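Long-range contacts in PAP fimbrial major pilin protein (Escherichia coli, PDB 2UY6), which polymerises into the thick right-handed helical rod of P pili, which let the bacterium colonise the epithelium of specific host organs: residues P21-Q26 with L58-I63; S49-L54 with T134-K139; H89-D94 with G109-F114. The protein carries 2 engineered substitutions. One frame throughout, in Å; residues are numbered along the deposited sequence.

Contact 1: P21-Q26 with L58-I63; sequences PCSISQ and LVNCDI
An edge of the incomplete immunoglobulin-like fold of a pilin is fastened here by a short antiparallel strand pair and the Cys22–Cys61 disulfide beyond its end. Within this chain strand 23-25 is an outermost strand of its sheet, next to strand 52-59. Ser23 and Val59 form a hydrogen-bonded pair. Ser23 N donates to Val59 O at 3.0 Å, and the return bond from Val59 N to Ser23 O is 2.7 Å long and almost straight, with 178° at the hydrogen; both donors lie in the plane of the carbonyl they meet. A CA-H...O contact from Leu58 CA, 3.5 Å away, adds a second, weaker hold on Ser23 O.

Ile24 and Leu58, the non-hydrogen-bonded pair, put their side chains on one face, where Ile24 CG2 meets Leu58 CD2 at 4.2 Å as the two cross obliquely. On the other face Ser23 CB packs 3.6 Å from Val59 CG2. Ser23 OG, anti to the backbone N, bonds instead to an acidic side chain of another protein's chain; that chain also takes backbone hydrogen bonds from Ile24, consistent with donor-strand complementation by a pilus chaperone.

Past the pair, Asn60 takes left-handed helical backbone angles and turns the chain, so that Cys61 CB points at 21-26 and comes within 3.5 Å of Cys22 CA. The Cys61 sulphur sits in the crowded position between backbone N and carbonyl carbon, while that of Cys22 lies anti to its carbonyl carbon. With a chi3 of 90°, the favoured value for a disulfide, Cys22 SG and Cys61 SG join at 2.0 Å.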
loop_
_atom_site.group_PDB
_atom_site.type_symbol
_atom_site.label_atom_id
_atom_site.label_comp_id
_atom_site.label_asym_id
_atom_site.label_seq_id
_atom_site.Cartn_x
_atom_site.Cartn_y
_atom_site.Cartn_z
ATOM N N PRO B 21 0.274 -0.915 -2.681
ATOM C CA PRO B 21 0.707 -0.816 -4.079
ATOM C C PRO B 21 -0.006 -1.924 -4.840
ATOM O O PRO B 21 -0.468 -2.895 -4.234
ATOM C CB PRO B 21 2.211 -1.073 -4.011
ATOM C CG PRO B 21 2.560 -0.966 -2.546
ATOM C CD PRO B 21 1.343 -1.487 -1.852
ATOM N N CYS B 22 -0.097 -1.798 -6.157
ATOM C CA CYS B 22 -0.774 -2.821 -6.936
ATOM C C CYS B 22 0.011 -4.124 -7.114
ATOM O O CYS B 22 1.242 -4.141 -7.126
ATOM C CB CYS B 22 -1.166 -2.270 -8.308
ATOM S SG CYS B 22 -2.519 -1.053 -8.252
ATOM N N SER B 23 -0.735 -5.215 -7.233
ATOM C CA SER B 23 -0.178 -6.539 -7.451
ATOM C C SER B 23 -0.737 -6.964 -8.812
ATOM O O SER B 23 -1.867 -6.600 -9.149
ATOM C CB SER B 23 -0.661 -7.489 -6.354
ATOM O OG SER B 23 -0.096 -8.778 -6.503
ATOM N N ILE B 24 0.028 -7.700 -9.615
ATOM C CA ILE B 24 -0.507 -8.120 -10.917
ATOM C C ILE B 24 -0.589 -9.636 -11.098
ATOM O O ILE B 24 0.066 -10.407 -10.391
ATOM C CB ILE B 24 0.300 -7.530 -12.129
ATOM C CG1 ILE B 24 1.450 -8.457 -12.524
ATOM C CG2 ILE B 24 0.836 -6.157 -11.796
ATOM C CD1 ILE B 24 2.502 -8.624 -11.492
ATOM N N SER B 25 -1.424 -10.056 -12.042
ATOM C CA SER B 25 -1.573 -11.470 -12.358
ATOM C C SER B 25 -2.198 -11.629 -13.741
ATOM O O SER B 25 -2.760 -10.684 -14.292
ATOM C CB SER B 25 -2.426 -12.172 -11.301
ATOM O OG SER B 25 -3.701 -11.583 -11.216
ATOM N N GLN B 26 -2.101 -12.830 -14.295
ATOM C CA GLN B 26 -2.636 -13.089 -15.619
ATOM C C GLN B 26 -3.389 -14.412 -15.665
ATOM O O GLN B 26 -3.471 -15.123 -14.659
ATOM C CB GLN B 26 -1.491 -13.103 -16.634
ATOM C CG GLN B 26 -0.729 -11.799 -16.681
ATOM C CD GLN B 26 0.351 -11.784 -17.734
ATOM O OE1 GLN B 26 1.407 -12.387 -17.569
ATOM N NE2 GLN B 26 0.086 -11.095 -18.839
ATOM N N LEU B 58 -4.797 -5.858 -12.267
ATOM C CA LEU B 58 -4.315 -5.100 -11.113
ATOM C C LEU B 58 -5.156 -5.494 -9.906
ATOM O O LEU B 58 -6.358 -5.245 -9.883
ATOM C CB LEU B 58 -4.454 -3.595 -11.364
ATOM C CG LEU B 58 -3.681 -3.105 -12.591
ATOM C CD1 LEU B 58 -3.926 -1.620 -12.849
ATOM C CD2 LEU B 58 -2.215 -3.368 -12.368
ATOM N N VAL B 59 -4.531 -6.118 -8.910
ATOM C CA VAL B 59 -5.256 -6.540 -7.712
ATOM C C VAL B 59 -4.668 -6.002 -6.406
ATOM O O VAL B 59 -3.593 -5.399 -6.386
ATOM C CB VAL B 59 -5.319 -8.079 -7.621
ATOM C CG1 VAL B 59 -6.019 -8.634 -8.841
ATOM C CG2 VAL B 59 -3.911 -8.664 -7.508
ATOM N N ASN B 60 -5.396 -6.227 -5.318
ATOM C CA ASN B 60 -4.990 -5.793 -3.983
ATOM C C ASN B 60 -4.640 -4.316 -3.876
ATOM O O ASN B 60 -3.832 -3.931 -3.037
ATOM C CB ASN B 60 -3.809 -6.630 -3.483
ATOM C CG ASN B 60 -4.100 -8.120 -3.509
ATOM O OD1 ASN B 60 -5.243 -8.544 -3.335
ATOM N ND2 ASN B 60 -3.063 -8.923 -3.718
ATOM N N CYS B 61 -5.247 -3.488 -4.714
ATOM C CA CYS B 61 -4.987 -2.058 -4.651
ATOM C C CYS B 61 -6.222 -1.288 -5.086
ATOM O O CYS B 61 -7.221 -1.883 -5.498
ATOM C CB CYS B 61 -3.805 -1.682 -5.550
ATOM S SG CYS B 61 -4.050 -2.037 -7.321
ATOM N N ASP B 62 -6.159 0.036 -4.968
ATOM C CA ASP B 62 -7.259 0.894 -5.379
ATOM C C ASP B 62 -6.904 1.267 -6.800
ATOM O O ASP B 62 -5.946 2.000 -7.032
ATOM C CB ASP B 62 -7.332 2.140 -4.500
ATOM N N ILE B 63 -7.670 0.741 -7.749
ATOM C CA ILE B 63 -7.428 0.989 -9.164
ATOM C C ILE B 63 -7.795 2.400 -9.608
ATOM O O ILE B 63 -7.611 2.758 -10.772
ATOM C CB ILE B 63 -8.195 -0.035 -10.036
#

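Contact 2: S49-L54 with T134-K139; sequences SKPMDL and TAVVKK
Ser49 OG has one firm hold, the Val137 N-H, which it accepts at 2.7 Å and almost straight, 179° at the hydrogen; a second, weak bond to Lys50 O is less certain, that oxygen being less surely placed. The hydroxyl thus acts like a strand carbonyl just before strand 52-59 pairs with strand 130-139 in the antiparallel sheet of the immunoglobulin-like pilin fold. A chi1 of 73° puts it between backbone N and carbonyl carbon, facing Val137 N; independently, Ser49 N donates to Val137 O at 3.1 Å. One serine therefore engages both polar backbone atoms of Val137.

Regular pairing begins at Met52 and Ala135, the hydrogen-bonded pair. Met52 N meets Ala135 O at 2.8 Å, approaching from above the carbonyl plane, whereas Ala135 N lies in the plane of the Met52 carbonyl and on a lone pair of Met52 O, also at 2.8 Å. Thr134 CA adds a CA-H...O contact to that oxygen.

Side chains divide between the two faces. Ala135 turns inward against Ile33 and Val105, and Val137 is buried against Phe35 and Phe152. On the outer face Pro51 and Val136 lie side by side, pointing the same way, with Pro51 CB 3.4 Å from Val136 CG1. Farther along that face Asp53 and Thr134 also run alongside each other, and Asp53 OD2 ends 4.0 Å from the Thr134 CG2 methyl.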
loop_
_atom_site.group_PDB
_atom_site.type_symbol
_atom_site.label_atom_id
_atom_site.label_comp_id
_atom_site.label_asym_id
_atom_site.label_seq_id
_atom_site.Cartn_x
_atom_site.Cartn_y
_atom_site.Cartn_z
ATOM N N SER B 49 2.744 -12.198 -36.591
ATOM C CA SER B 49 1.918 -13.155 -35.865
ATOM C C SER B 49 0.575 -12.514 -35.515
ATOM O O SER B 49 0.418 -11.290 -35.581
ATOM C CB SER B 49 2.611 -13.581 -34.571
ATOM O OG SER B 49 2.581 -12.529 -33.617
ATOM N N LYS B 50 -0.402 -13.330 -35.145
ATOM C CA LYS B 50 -1.687 -12.769 -34.761
ATOM C C LYS B 50 -1.461 -11.982 -33.486
ATOM O O LYS B 50 -0.732 -12.424 -32.601
ATOM C CB LYS B 50 -2.715 -13.860 -34.467
ATOM C CG LYS B 50 -4.032 -13.321 -33.912
ATOM C CD LYS B 50 -5.047 -14.433 -33.717
ATOM C CE LYS B 50 -6.448 -13.869 -33.494
ATOM N NZ LYS B 50 -7.514 -14.928 -33.515
ATOM N N PRO B 51 -2.048 -10.785 -33.389
ATOM C CA PRO B 51 -1.820 -10.054 -32.140
ATOM C C PRO B 51 -2.482 -10.782 -30.966
ATOM O O PRO B 51 -3.675 -11.077 -30.995
ATOM C CB PRO B 51 -2.402 -8.661 -32.427
ATOM C CG PRO B 51 -3.229 -8.838 -33.685
ATOM C CD PRO B 51 -2.521 -9.892 -34.458
ATOM N N MET B 52 -1.675 -11.099 -29.953
ATOM C CA MET B 52 -2.134 -11.824 -28.768
ATOM C C MET B 52 -2.528 -10.897 -27.637
ATOM O O MET B 52 -1.902 -9.863 -27.411
ATOM C CB MET B 52 -1.035 -12.755 -28.258
ATOM C CG MET B 52 -0.528 -13.739 -29.277
ATOM S SD MET B 52 -1.840 -14.801 -29.849
ATOM C CE MET B 52 -1.351 -15.035 -31.555
ATOM N N ASP B 53 -3.566 -11.284 -26.916
ATOM C CA ASP B 53 -4.036 -10.494 -25.797
ATOM C C ASP B 53 -3.058 -10.593 -24.633
ATOM O O ASP B 53 -2.789 -11.679 -24.125
ATOM C CB ASP B 53 -5.412 -10.984 -25.339
ATOM C CG ASP B 53 -6.517 -10.645 -26.323
ATOM O OD1 ASP B 53 -7.694 -10.878 -25.984
ATOM O OD2 ASP B 53 -6.219 -10.151 -27.432
ATOM N N LEU B 54 -2.504 -9.460 -24.230
ATOM C CA LEU B 54 -1.600 -9.437 -23.104
ATOM C C LEU B 54 -2.374 -8.648 -22.044
ATOM O O LEU B 54 -2.325 -7.419 -22.021
ATOM C CB LEU B 54 -0.308 -8.718 -23.477
ATOM C CG LEU B 54 0.923 -9.078 -22.642
ATOM C CD1 LEU B 54 2.104 -8.238 -23.085
ATOM C CD2 LEU B 54 0.650 -8.839 -21.191
ATOM N N THR B 134 -1.813 -5.838 -26.662
ATOM C CA THR B 134 -1.730 -6.912 -27.646
ATOM C C THR B 134 -0.267 -7.005 -28.028
ATOM O O THR B 134 0.443 -6.001 -28.061
ATOM C CB THR B 134 -2.567 -6.647 -28.910
ATOM O OG1 THR B 134 -2.497 -5.260 -29.246
ATOM C CG2 THR B 134 -4.006 -7.065 -28.696
ATOM N N ALA B 135 0.192 -8.217 -28.293
ATOM C CA ALA B 135 1.581 -8.414 -28.650
ATOM C C ALA B 135 1.694 -9.244 -29.913
ATOM O O ALA B 135 0.983 -10.238 -30.085
ATOM C CB ALA B 135 2.315 -9.093 -27.504
ATOM N N VAL B 136 2.598 -8.825 -30.790
ATOM C CA VAL B 136 2.838 -9.520 -32.051
ATOM C C VAL B 136 4.317 -9.836 -32.213
ATOM O O VAL B 136 5.183 -9.075 -31.779
ATOM C CB VAL B 136 2.407 -8.663 -33.269
ATOM C CG1 VAL B 136 0.892 -8.526 -33.317
ATOM C CG2 VAL B 136 3.049 -7.292 -33.175
ATOM N N VAL B 137 4.602 -10.969 -32.834
ATOM C CA VAL B 137 5.977 -11.377 -33.085
ATOM C C VAL B 137 6.287 -11.090 -34.557
ATOM O O VAL B 137 5.443 -11.316 -35.428
ATOM C CB VAL B 137 6.167 -12.886 -32.818
ATOM C CG1 VAL B 137 7.587 -13.313 -33.189
ATOM C CG2 VAL B 137 5.882 -13.186 -31.359
ATOM N N LYS B 138 7.478 -10.572 -34.839
ATOM C CA LYS B 138 7.852 -10.295 -36.219
ATOM C C LYS B 138 9.361 -10.300 -36.397
ATOM O O LYS B 138 10.105 -10.339 -35.419
ATOM C CB LYS B 138 7.280 -8.952 -36.678
ATOM C CG LYS B 138 7.985 -7.730 -36.133
ATOM C CD LYS B 138 7.256 -6.476 -36.568
ATOM C CE LYS B 138 8.120 -5.252 -36.415
ATOM N NZ LYS B 138 9.307 -5.345 -37.311
ATOM N N LYS B 139 9.804 -10.282 -37.651
ATOM C CA LYS B 139 11.226 -10.270 -37.942
ATOM C C LYS B 139 11.773 -8.973 -37.374
ATOM O O LYS B 139 11.119 -7.935 -37.441
ATOM C CB LYS B 139 11.472 -10.328 -39.451
ATOM C CG LYS B 139 12.949 -10.430 -39.818
ATOM C CD LYS B 139 13.164 -10.658 -41.308
ATOM C CE LYS B 139 12.711 -9.467 -42.131
ATOM N NZ LYS B 139 12.933 -9.701 -43.589
#

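Contact 3: H89-D94 with G109-F114; sequences HSDELD and GKNVVF
A type I beta turn from His89 to Glu92, closed by Glu92 N bonding to His89 O, turns the chain through a corner of the pilin's immunoglobulin-like fold and sets its backbone against the loop that follows strand 101-106.

Polar contacts are made by main chain. Phe114 N donates to Ser90 O at 2.8 Å, in the carbonyl plane and with 166° at the hydrogen. Two CA-H...O contacts flank this bond: Val113 CA approaches Ser90 O at 3.3 Å, and Asp91 CA lies 3.5 Å from Val112 O. A water joins the backbone oxygens of Asp91 and Val112, 2.6 Å from Asp91 O and 2.8 Å from Val112 O.

Apolar contacts centre on the buried Phe114 ring, which also rests on Phe81, Ile85 and Ala156. Val112 CG1 lies over one face. Leu93 takes the opposite one in a CH-pi contact, its CB 3.9 Å from the ring centroid and 17° off the normal. Ser90 O and Asp91 O stand at the ring's edge, near its plane. Because Leu93 CG is anti to the backbone N (chi1 179°), the chain continues across the ring at about a right angle, bringing Leu93 CD1 to 3.9 Å from Phe114 CD2.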
loop_
_atom_site.group_PDB
_atom_site.type_symbol
_atom_site.label_atom_id
_atom_site.label_comp_id
_atom_site.label_asym_id
_atom_site.label_seq_id
_atom_site.Cartn_x
_atom_site.Cartn_y
_atom_site.Cartn_z
ATOM N N HIS B 89 15.411 0.576 -32.160
ATOM C CA HIS B 89 13.962 0.368 -32.173
ATOM C C HIS B 89 13.425 0.027 -30.779
ATOM O O HIS B 89 13.150 -1.133 -30.458
ATOM C CB HIS B 89 13.625 -0.738 -33.175
ATOM C CG HIS B 89 14.106 -0.451 -34.563
ATOM N ND1 HIS B 89 13.413 0.359 -35.439
ATOM C CD2 HIS B 89 15.240 -0.818 -35.208
ATOM C CE1 HIS B 89 14.099 0.476 -36.563
ATOM N NE2 HIS B 89 15.211 -0.228 -36.447
ATOM N N SER B 90 13.274 1.063 -29.960
ATOM C CA SER B 90 12.804 0.915 -28.590
ATOM C C SER B 90 11.426 0.278 -28.478
ATOM O O SER B 90 11.026 -0.152 -27.400
ATOM C CB SER B 90 12.796 2.278 -27.902
ATOM O OG SER B 90 11.910 3.163 -28.562
ATOM N N ASP B 91 10.697 0.214 -29.584
ATOM C CA ASP B 91 9.372 -0.384 -29.554
ATOM C C ASP B 91 9.429 -1.844 -29.973
ATOM O O ASP B 91 8.398 -2.493 -30.138
ATOM C CB ASP B 91 8.413 0.395 -30.457
ATOM C CG ASP B 91 8.710 0.212 -31.934
ATOM O OD1 ASP B 91 9.900 0.128 -32.310
ATOM O OD2 ASP B 91 7.741 0.172 -32.720
ATOM N N GLU B 92 10.641 -2.359 -30.153
ATOM C CA GLU B 92 10.810 -3.756 -30.527
ATOM C C GLU B 92 11.564 -4.479 -29.425
ATOM O O GLU B 92 12.751 -4.251 -29.224
ATOM C CB GLU B 92 11.577 -3.898 -31.843
ATOM C CG GLU B 92 10.921 -3.233 -33.050
ATOM C CD GLU B 92 11.469 -3.748 -34.381
ATOM O OE1 GLU B 92 12.681 -4.040 -34.467
ATOM O OE2 GLU B 92 10.683 -3.854 -35.347
ATOM N N LEU B 93 10.862 -5.346 -28.711
ATOM C CA LEU B 93 11.458 -6.110 -27.629
ATOM C C LEU B 93 12.259 -7.293 -28.184
ATOM O O LEU B 93 11.678 -8.270 -28.663
ATOM C CB LEU B 93 10.361 -6.619 -26.689
ATOM C CG LEU B 93 10.851 -7.463 -25.514
ATOM C CD1 LEU B 93 11.667 -6.587 -24.579
ATOM C CD2 LEU B 93 9.673 -8.077 -24.795
ATOM N N ASP B 94 13.587 -7.202 -28.115
ATOM C CA ASP B 94 14.450 -8.265 -28.615
ATOM C C ASP B 94 14.143 -9.576 -27.885
ATOM O O ASP B 94 13.746 -9.562 -26.717
ATOM C CB ASP B 94 15.921 -7.884 -28.427
ATOM C CG ASP B 94 16.831 -8.516 -29.484
ATOM O OD1 ASP B 94 16.698 -9.731 -29.739
ATOM O OD2 ASP B 94 17.680 -7.794 -30.052
ATOM N N GLY B 109 -3.929 2.213 -28.652
ATOM C CA GLY B 109 -3.729 3.038 -29.827
ATOM C C GLY B 109 -2.290 3.526 -29.893
ATOM O O GLY B 109 -1.890 4.209 -30.844
ATOM N N LYS B 110 -1.510 3.181 -28.874
ATOM C CA LYS B 110 -0.115 3.580 -28.829
ATOM C C LYS B 110 0.764 2.355 -28.638
ATOM O O LYS B 110 0.335 1.348 -28.077
ATOM C CB LYS B 110 0.116 4.578 -27.693
ATOM N N ASN B 111 1.993 2.439 -29.121
ATOM C CA ASN B 111 2.937 1.344 -28.977
ATOM C C ASN B 111 3.711 1.522 -27.685
ATOM O O ASN B 111 3.942 2.645 -27.239
ATOM C CB ASN B 111 3.918 1.335 -30.144
ATOM C CG ASN B 111 3.402 0.561 -31.330
ATOM O OD1 ASN B 111 3.724 0.879 -32.471
ATOM N ND2 ASN B 111 2.610 -0.472 -31.068
ATOM N N VAL B 112 4.103 0.411 -27.080
ATOM C CA VAL B 112 4.885 0.467 -25.860
ATOM C C VAL B 112 6.353 0.555 -26.264
ATOM O O VAL B 112 6.740 0.066 -27.323
ATOM C CB VAL B 112 4.677 -0.805 -25.009
ATOM C CG1 VAL B 112 5.747 -0.901 -23.933
ATOM C CG2 VAL B 112 3.296 -0.783 -24.378
ATOM N N VAL B 113 7.160 1.202 -25.438
ATOM C CA VAL B 113 8.588 1.305 -25.692
ATOM C C VAL B 113 9.266 0.666 -24.485
ATOM O O VAL B 113 8.758 0.760 -23.364
ATOM C CB VAL B 113 9.036 2.772 -25.845
ATOM C CG1 VAL B 113 8.597 3.304 -27.193
ATOM C CG2 VAL B 113 8.437 3.618 -24.744
ATOM N N PHE B 114 10.400 0.012 -24.706
ATOM C CA PHE B 114 11.102 -0.658 -23.618
ATOM C C PHE B 114 12.447 -0.054 -23.243
ATOM O O PHE B 114 13.193 -0.650 -22.474
ATOM C CB PHE B 114 11.316 -2.133 -23.953
ATOM C CG PHE B 114 10.074 -2.850 -24.364
ATOM C CD1 PHE B 114 9.602 -2.760 -25.665
ATOM C CD2 PHE B 114 9.370 -3.620 -23.449
ATOM C CE1 PHE B 114 8.440 -3.433 -26.049
ATOM C CE2 PHE B 114 8.209 -4.294 -23.824
ATOM C CZ PHE B 114 7.746 -4.200 -25.119
HETATM O O HOH W 1 6.092 -2.040 -29.015
#

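Overall arrangement
Contacts 1 and 2 share strand 52-59, which is flanked by strand 23-25 in contact 1 and strand 130-139 in contact 2; Gln26 NE2 of the one packs on Leu54 CD2 of the other. Contact 3 reaches the far edge of the same sheet through strand 93-94, about 23 Å from contact 1 between centres. It touches contact 2 by a salt bridge, Lys138 NZ to Glu92 OE2 at 2.8 Å. All three are partly buried. Contact 1, at an edge where another protein's chain binds, has a covalent link; contact 2, between inner strands, depends on backbone pairing and one serine hydroxyl; contact 3 joins a turn to a loop by one direct hydrogen bond and a buried aromatic ring.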